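Side-chain contacts in papillomavirus transcription factor E2 (Human papillomavirus type 18, PDB 1QQH), which regulates viral transcription, its N-terminal activation domain, part of which is this fragment, probably acting through protein partners: residues R91-V96 and T102-F107; V54-D57 and C63-Y66; M75-T80 and V96-N101. The protein carries 1 engineered substitution. All coordinates share one frame; numbering follows the deposited sequence.

Contact 1. Residues R91-V96 and T102-F107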
# COMPACT_ATOMS: atom_id res chain seq x y z
N ARG A 91 -20.40 -16.87 20.31
CA ARG A 91 -21.39 -16.17 19.50
C ARG A 91 -20.88 -15.77 18.11
O ARG A 91 -21.66 -15.67 17.16
CB ARG A 91 -21.89 -14.91 20.23
CG ARG A 91 -22.75 -14.02 19.34
CD ARG A 91 -23.32 -12.82 20.07
NE ARG A 91 -23.87 -11.86 19.10
CZ ARG A 91 -24.40 -10.69 19.42
NH1 ARG A 91 -24.48 -10.31 20.69
NH2 ARG A 91 -24.85 -9.88 18.46
N GLY A 92 -19.58 -15.54 17.98
CA GLY A 92 -19.02 -15.15 16.70
C GLY A 92 -17.76 -14.33 16.84
O GLY A 92 -17.12 -14.33 17.89
N LEU A 93 -17.38 -13.63 15.77
CA LEU A 93 -16.18 -12.79 15.79
C LEU A 93 -16.58 -11.33 15.86
O LEU A 93 -17.47 -10.88 15.13
CB LEU A 93 -15.34 -13.02 14.54
CG LEU A 93 -14.95 -14.46 14.20
CD1 LEU A 93 -14.03 -14.44 12.97
CD2 LEU A 93 -14.26 -15.12 15.38
N TYR A 94 -15.92 -10.58 16.73
CA TYR A 94 -16.24 -9.18 16.85
C TYR A 94 -15.01 -8.37 17.24
O TYR A 94 -13.96 -8.92 17.58
CB TYR A 94 -17.35 -8.99 17.90
CG TYR A 94 -16.94 -9.30 19.34
CD1 TYR A 94 -16.46 -8.29 20.19
CD2 TYR A 94 -17.05 -10.59 19.86
CE1 TYR A 94 -16.09 -8.56 21.51
CE2 TYR A 94 -16.69 -10.87 21.18
CZ TYR A 94 -16.21 -9.85 22.00
OH TYR A 94 -15.85 -10.13 23.30
N TYR A 95 -15.14 -7.06 17.16
CA TYR A 95 -14.08 -6.17 17.58
C TYR A 95 -14.83 -5.07 18.32
O TYR A 95 -16.00 -4.80 18.03
CB TYR A 95 -13.30 -5.61 16.38
CG TYR A 95 -14.08 -4.77 15.39
CD1 TYR A 95 -13.99 -3.38 15.39
CD2 TYR A 95 -14.85 -5.38 14.40
CE1 TYR A 95 -14.64 -2.61 14.44
CE2 TYR A 95 -15.51 -4.63 13.44
CZ TYR A 95 -15.40 -3.25 13.46
OH TYR A 95 -16.05 -2.50 12.50
N VAL A 96 -14.18 -4.48 19.32
CA VAL A 96 -14.84 -3.43 20.08
C VAL A 96 -14.66 -2.13 19.32
O VAL A 96 -13.53 -1.70 19.07
CB VAL A 96 -14.22 -3.30 21.50
CG1 VAL A 96 -14.98 -2.27 22.31
CG2 VAL A 96 -14.26 -4.66 22.19
N THR A 102 -18.71 -5.36 18.18
CA THR A 102 -19.25 -5.33 16.83
C THR A 102 -18.91 -6.63 16.10
O THR A 102 -17.76 -6.87 15.76
CB THR A 102 -18.66 -4.15 16.05
OG1 THR A 102 -18.77 -2.97 16.84
CG2 THR A 102 -19.40 -3.95 14.72
N PHE A 103 -19.92 -7.46 15.86
CA PHE A 103 -19.70 -8.73 15.17
C PHE A 103 -19.62 -8.60 13.66
O PHE A 103 -20.35 -7.81 13.06
CB PHE A 103 -20.83 -9.72 15.51
CG PHE A 103 -20.81 -10.18 16.93
CD1 PHE A 103 -21.28 -9.36 17.94
CD2 PHE A 103 -20.27 -11.42 17.25
CE1 PHE A 103 -21.22 -9.76 19.26
CE2 PHE A 103 -20.19 -11.84 18.57
CZ PHE A 103 -20.67 -11.00 19.59
N TYR A 104 -18.73 -9.36 13.03
CA TYR A 104 -18.65 -9.36 11.58
C TYR A 104 -18.86 -10.78 11.07
O TYR A 104 -18.71 -11.07 9.88
CB TYR A 104 -17.32 -8.76 11.08
CG TYR A 104 -16.04 -9.41 11.54
CD1 TYR A 104 -15.49 -10.48 10.84
CD2 TYR A 104 -15.33 -8.90 12.63
CE1 TYR A 104 -14.25 -11.02 11.20
CE2 TYR A 104 -14.09 -9.43 13.00
CZ TYR A 104 -13.56 -10.49 12.28
OH TYR A 104 -12.33 -10.99 12.63
N ILE A 105 -19.22 -11.66 12.00
CA ILE A 105 -19.55 -13.06 11.74
C ILE A 105 -20.33 -13.56 12.95
O ILE A 105 -19.85 -13.50 14.08
CB ILE A 105 -18.32 -13.96 11.55
CG1 ILE A 105 -17.70 -13.71 10.17
CG2 ILE A 105 -18.75 -15.42 11.62
CD1 ILE A 105 -16.69 -14.75 9.75
N GLU A 106 -21.55 -14.03 12.70
CA GLU A 106 -22.41 -14.55 13.76
C GLU A 106 -22.48 -16.06 13.52
O GLU A 106 -22.95 -16.51 12.48
CB GLU A 106 -23.80 -13.92 13.65
CG GLU A 106 -23.81 -12.42 13.88
CD GLU A 106 -23.93 -12.05 15.35
OE1 GLU A 106 -23.69 -12.92 16.21
OE2 GLU A 106 -24.26 -10.88 15.65
N PHE A 107 -22.00 -16.82 14.49
CA PHE A 107 -21.99 -18.27 14.38
C PHE A 107 -23.38 -18.90 14.43
O PHE A 107 -23.55 -20.03 13.98
CB PHE A 107 -21.08 -18.87 15.45
CG PHE A 107 -19.60 -18.60 15.22
CD1 PHE A 107 -18.71 -18.54 16.30
CD2 PHE A 107 -19.10 -18.43 13.93
CE1 PHE A 107 -17.35 -18.31 16.09
CE2 PHE A 107 -17.74 -18.20 13.71
CZ PHE A 107 -16.86 -18.14 14.80
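R91 puts CG trans to its backbone N (chi1 171°) and stays extended to NE, which carries its guanidinium over the F103 ring. The ring receives the group flat, with the planes 9° apart. This is an off-centre cation-pi stack, R91 CZ lying 3.8 Å from the F103 centroid. Y94 CB covers the opposite face of F103. The bend of E106 at chi2 turns its carboxylate to the R91 guanidinium, side-on and nearly coplanar. R91 NE reaches E106 OE1 at 3.1 Å and R91 NH2 reaches E106 OE2 at 3.0 Å, both on syn lone pairs. Two bonds and a stack fix the guanidinium's rotation. On the face that carries L93 and Y95, opposite Y94 and F103, L93 CB rests on the Y104 ring, 3.8 Å from Y104 CZ. L93 CD2 packs on F107 there, and G92 CA lies over the F107 ring, 3.7 Å from its centroid. Strand 92-97 pairs antiparallel with 100-103 in a hairpin and with 105-106 after a corner at Y104. Y104 OH bonds T86 OG1. L93 packs on V88 of strand 81-89 and Y66 of strand 63-75. F107 opens helix 107-111 and leans on V52 and V54 of strand 45-56.

Contact 2. Residues V54-D57 and C63-Y66; sequences VYFD and CMTY
A cysteine sulfur sits over an aromatic face here: C63 SG lies 4.0 Å from the centroid of the Y55 ring, 21° off the ring normal. It is displaced toward the rim, and its nearest ring atom is Y55 CE2 at 3.8 Å. C63 gets there by setting SG trans to its own backbone N (chi1 170°). The two segments are neighbouring antiparallel strands of the beta hairpin formed by strands 45-56 and 63-75. V54 and M64 form a hydrogen-bonded pair. V54 N reaches M64 O at 2.8 Å with an N-H...O angle of 167°, and the return bond from M64 N to V54 O is more bent. On the face of the sheet that carries V54 and M64, the contact is mainly apolar. The F56 ring turns its edge to M64, and F56 CE1 comes within 3.4 Å of M64 CB. The Y66 hydroxyl also meets that ring near its plane, with Y66 OH 3.7 Å from F56 CZ. V54 CG2 packs obliquely against the Y66 ring, 3.6 Å from CE1. F107 and E110 of helix 107-111 add to this side, while K60 makes a cation-pi contact with Y55. What joins the two segments is two backbone hydrogen bonds, apolar packing of the F56 edge against M64 and of V54 against the Y66 ring, and a polarisable sulfur above a ring.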
# COMPACT_ATOMS: atom_id res chain seq x y z
N VAL A 54 -14.79 -23.88 13.55
CA VAL A 54 -16.10 -24.07 14.14
C VAL A 54 -16.63 -25.43 13.70
O VAL A 54 -16.65 -25.75 12.52
CB VAL A 54 -17.09 -22.99 13.69
CG1 VAL A 54 -18.47 -23.29 14.26
CG2 VAL A 54 -16.62 -21.63 14.17
N TYR A 55 -17.05 -26.22 14.68
CA TYR A 55 -17.61 -27.54 14.41
C TYR A 55 -19.11 -27.48 14.69
O TYR A 55 -19.51 -27.23 15.83
CB TYR A 55 -16.95 -28.59 15.30
CG TYR A 55 -15.46 -28.68 15.15
CD1 TYR A 55 -14.61 -27.77 15.77
CD2 TYR A 55 -14.88 -29.68 14.37
CE1 TYR A 55 -13.23 -27.85 15.63
CE2 TYR A 55 -13.49 -29.77 14.22
CZ TYR A 55 -12.68 -28.85 14.85
OH TYR A 55 -11.31 -28.95 14.71
N PHE A 56 -19.91 -27.71 13.67
CA PHE A 56 -21.36 -27.68 13.82
C PHE A 56 -21.89 -29.05 14.18
O PHE A 56 -21.45 -30.06 13.62
CB PHE A 56 -22.01 -27.16 12.54
CG PHE A 56 -21.55 -25.79 12.16
CD1 PHE A 56 -20.60 -25.62 11.16
CD2 PHE A 56 -22.03 -24.67 12.83
CE1 PHE A 56 -20.12 -24.36 10.84
CE2 PHE A 56 -21.56 -23.41 12.52
CZ PHE A 56 -20.61 -23.25 11.52
N ASP A 57 -22.82 -29.08 15.12
CA ASP A 57 -23.40 -30.33 15.60
C ASP A 57 -22.24 -31.03 16.31
O ASP A 57 -21.19 -30.42 16.53
CB ASP A 57 -23.90 -31.18 14.44
CG ASP A 57 -24.79 -30.39 13.48
OD1 ASP A 57 -25.79 -29.79 13.94
OD2 ASP A 57 -24.49 -30.37 12.27
N CYS A 63 -16.43 -29.11 9.37
CA CYS A 63 -15.72 -28.06 10.09
C CYS A 63 -15.47 -26.77 9.30
O CYS A 63 -14.63 -26.75 8.40
CB CYS A 63 -14.39 -28.60 10.61
SG CYS A 63 -13.27 -27.35 11.29
N MET A 64 -16.18 -25.71 9.65
CA MET A 64 -15.99 -24.42 8.98
C MET A 64 -14.84 -23.63 9.58
O MET A 64 -14.59 -23.67 10.79
CB MET A 64 -17.27 -23.58 9.06
CG MET A 64 -18.27 -23.87 7.96
SD MET A 64 -17.62 -23.42 6.32
CE MET A 64 -18.51 -21.87 5.99
N THR A 65 -14.13 -22.90 8.72
CA THR A 65 -13.01 -22.09 9.16
C THR A 65 -13.28 -20.62 8.92
O THR A 65 -13.92 -20.25 7.93
CB THR A 65 -11.71 -22.48 8.42
OG1 THR A 65 -11.28 -23.77 8.86
CG2 THR A 65 -10.61 -21.48 8.71
N TYR A 66 -12.83 -19.78 9.85
CA TYR A 66 -12.99 -18.34 9.74
C TYR A 66 -11.70 -17.66 10.13
O TYR A 66 -10.86 -18.25 10.82
CB TYR A 66 -14.10 -17.82 10.63
CG TYR A 66 -15.41 -18.50 10.39
CD1 TYR A 66 -15.71 -19.71 11.03
CD2 TYR A 66 -16.33 -17.99 9.48
CE1 TYR A 66 -16.87 -20.38 10.77
CE2 TYR A 66 -17.51 -18.67 9.21
CZ TYR A 66 -17.76 -19.87 9.86
OH TYR A 66 -18.90 -20.57 9.59

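Contact 3. Residues M75-T80 and V96-N101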
# COMPACT_ATOMS: atom_id res chain seq x y z
N MET A 75 -12.45 3.22 11.51
CA MET A 75 -12.44 4.66 11.60
C MET A 75 -13.63 5.16 12.43
O MET A 75 -14.76 4.75 12.20
CB MET A 75 -12.47 5.26 10.19
CG MET A 75 -12.37 6.78 10.15
SD MET A 75 -12.50 7.45 8.47
CE MET A 75 -10.79 7.98 8.17
N THR A 76 -13.35 6.02 13.40
CA THR A 76 -14.41 6.57 14.24
C THR A 76 -15.27 7.52 13.42
O THR A 76 -14.92 7.87 12.29
CB THR A 76 -13.84 7.35 15.44
OG1 THR A 76 -13.21 8.56 14.98
CG2 THR A 76 -12.81 6.52 16.18
N ASP A 77 -16.40 7.92 13.98
CA ASP A 77 -17.29 8.84 13.29
C ASP A 77 -16.47 10.08 12.94
O ASP A 77 -16.53 10.60 11.83
CB ASP A 77 -18.45 9.21 14.21
CG ASP A 77 -18.98 8.02 14.98
OD1 ASP A 77 -19.49 7.06 14.35
OD2 ASP A 77 -18.88 8.03 16.23
N ALA A 78 -15.68 10.53 13.91
CA ALA A 78 -14.81 11.69 13.75
C ALA A 78 -13.84 11.49 12.58
O ALA A 78 -13.20 12.43 12.11
CB ALA A 78 -14.02 11.94 15.03
N GLY A 79 -13.74 10.24 12.12
CA GLY A 79 -12.85 9.95 11.01
C GLY A 79 -11.44 9.58 11.43
O GLY A 79 -10.55 9.52 10.58
N THR A 80 -11.22 9.32 12.71
CA THR A 80 -9.89 8.95 13.18
C THR A 80 -9.77 7.42 13.19
O THR A 80 -10.73 6.71 13.48
CB THR A 80 -9.60 9.48 14.59
OG1 THR A 80 -10.35 8.74 15.56
CG2 THR A 80 -9.99 10.94 14.69
N VAL A 96 -14.18 -4.48 19.32
CA VAL A 96 -14.84 -3.43 20.08
C VAL A 96 -14.66 -2.13 19.32
O VAL A 96 -13.53 -1.70 19.07
CB VAL A 96 -14.22 -3.30 21.50
CG1 VAL A 96 -14.98 -2.27 22.31
CG2 VAL A 96 -14.26 -4.66 22.19
N LYS A 97 -15.77 -1.53 18.92
CA LYS A 97 -15.73 -0.29 18.18
C LYS A 97 -16.30 0.83 19.05
O LYS A 97 -17.52 0.93 19.24
CB LYS A 97 -16.54 -0.42 16.90
CG LYS A 97 -16.49 0.82 16.02
CD LYS A 97 -17.33 0.64 14.77
CE LYS A 97 -17.25 1.86 13.87
NZ LYS A 97 -18.08 1.68 12.66
N GLU A 98 -15.41 1.67 19.56
CA GLU A 98 -15.82 2.77 20.42
C GLU A 98 -16.60 2.21 21.60
O GLU A 98 -17.72 2.62 21.88
CB GLU A 98 -16.66 3.77 19.62
CG GLU A 98 -15.91 4.41 18.44
CD GLU A 98 -16.73 5.45 17.68
OE1 GLU A 98 -17.07 6.49 18.28
OE2 GLU A 98 -17.04 5.22 16.49
N GLY A 99 -15.98 1.25 22.28
CA GLY A 99 -16.58 0.63 23.45
C GLY A 99 -17.64 -0.43 23.25
O GLY A 99 -18.05 -1.08 24.22
N TYR A 100 -18.09 -0.64 22.01
CA TYR A 100 -19.13 -1.64 21.75
C TYR A 100 -18.74 -2.81 20.87
O TYR A 100 -18.14 -2.65 19.80
CB TYR A 100 -20.37 -0.96 21.16
CG TYR A 100 -21.02 0.01 22.12
CD1 TYR A 100 -20.51 1.29 22.29
CD2 TYR A 100 -22.10 -0.39 22.91
CE1 TYR A 100 -21.05 2.16 23.23
CE2 TYR A 100 -22.65 0.47 23.86
CZ TYR A 100 -22.12 1.75 24.02
OH TYR A 100 -22.63 2.59 24.97
N ASN A 101 -19.08 -4.01 21.34
CA ASN A 101 -18.78 -5.23 20.60
C ASN A 101 -19.47 -5.18 19.25
O ASN A 101 -20.68 -4.99 19.18
CB ASN A 101 -19.26 -6.45 21.37
CG ASN A 101 -18.54 -6.63 22.70
OD1 ASN A 101 -17.52 -5.98 22.96
ND2 ASN A 101 -19.05 -7.53 23.53
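M75 ends strand 63-75, and its carbonyl faces the neighbouring hairpin, where the nearest atom is K97 CE at 4.2 Å from M75 O. Two beta turns meet at the surface: type I from T76 to G79, and type I' from K97 to Y100, closing the hairpin of strands 92-97 and 100-103. T76 comes next. Its CA lies 3.7 Å from E98 OE2, and its CB is only slightly farther from the same oxygen. T76 OG1 sits between the backbone N and the carbonyl carbon (chi1 69°). It is hydrogen-bonded to T80 OG1 at 2.9 Å, which ties the two ends of the loop. T76 N bonds T80 O as well, at 2.7 Å. D77 then turns its carboxylate to that of E98. The two side chains slant across each other, and the two carboxylate planes are 55° apart. Two carboxylates this close probably raise the pKa of at least one. K97, fully extended, may soften the charge from a distance, K97 NZ being 5.8 Å from D77 OD1. The backbone of E98 is anchored separately, its N bonding Y74 OH. E98, extended beyond CG, reaches toward the other turn, and its OE1 ends 3.1 Å from D77 OD2.

How the contacts relate
Contacts 1 and 2 are partly buried and share one packing zone. I105 CD1 lies 3.3 Å from Y66 CD2, and F107 CZ lies 3.5 Å from V54 CG2. Contact 3 is a surface contact. It uses the same hairpin as contact 1, strands 92-97 and 100-103, but at its turn end, and the two share V96. Contacts 2 and 3 lie on opposite sides of the chain centre, their own centres about 29 Å apart. The chemistry differs with burial. Contact 1 combines strand pairing, a guanidinium stacked on a ring, CH-pi contacts and a salt bridge. Contact 2 pairs strands with apolar and sulfur-ring packing. Contact 3, without strand pairing, joins two turns through like-charged carboxylates.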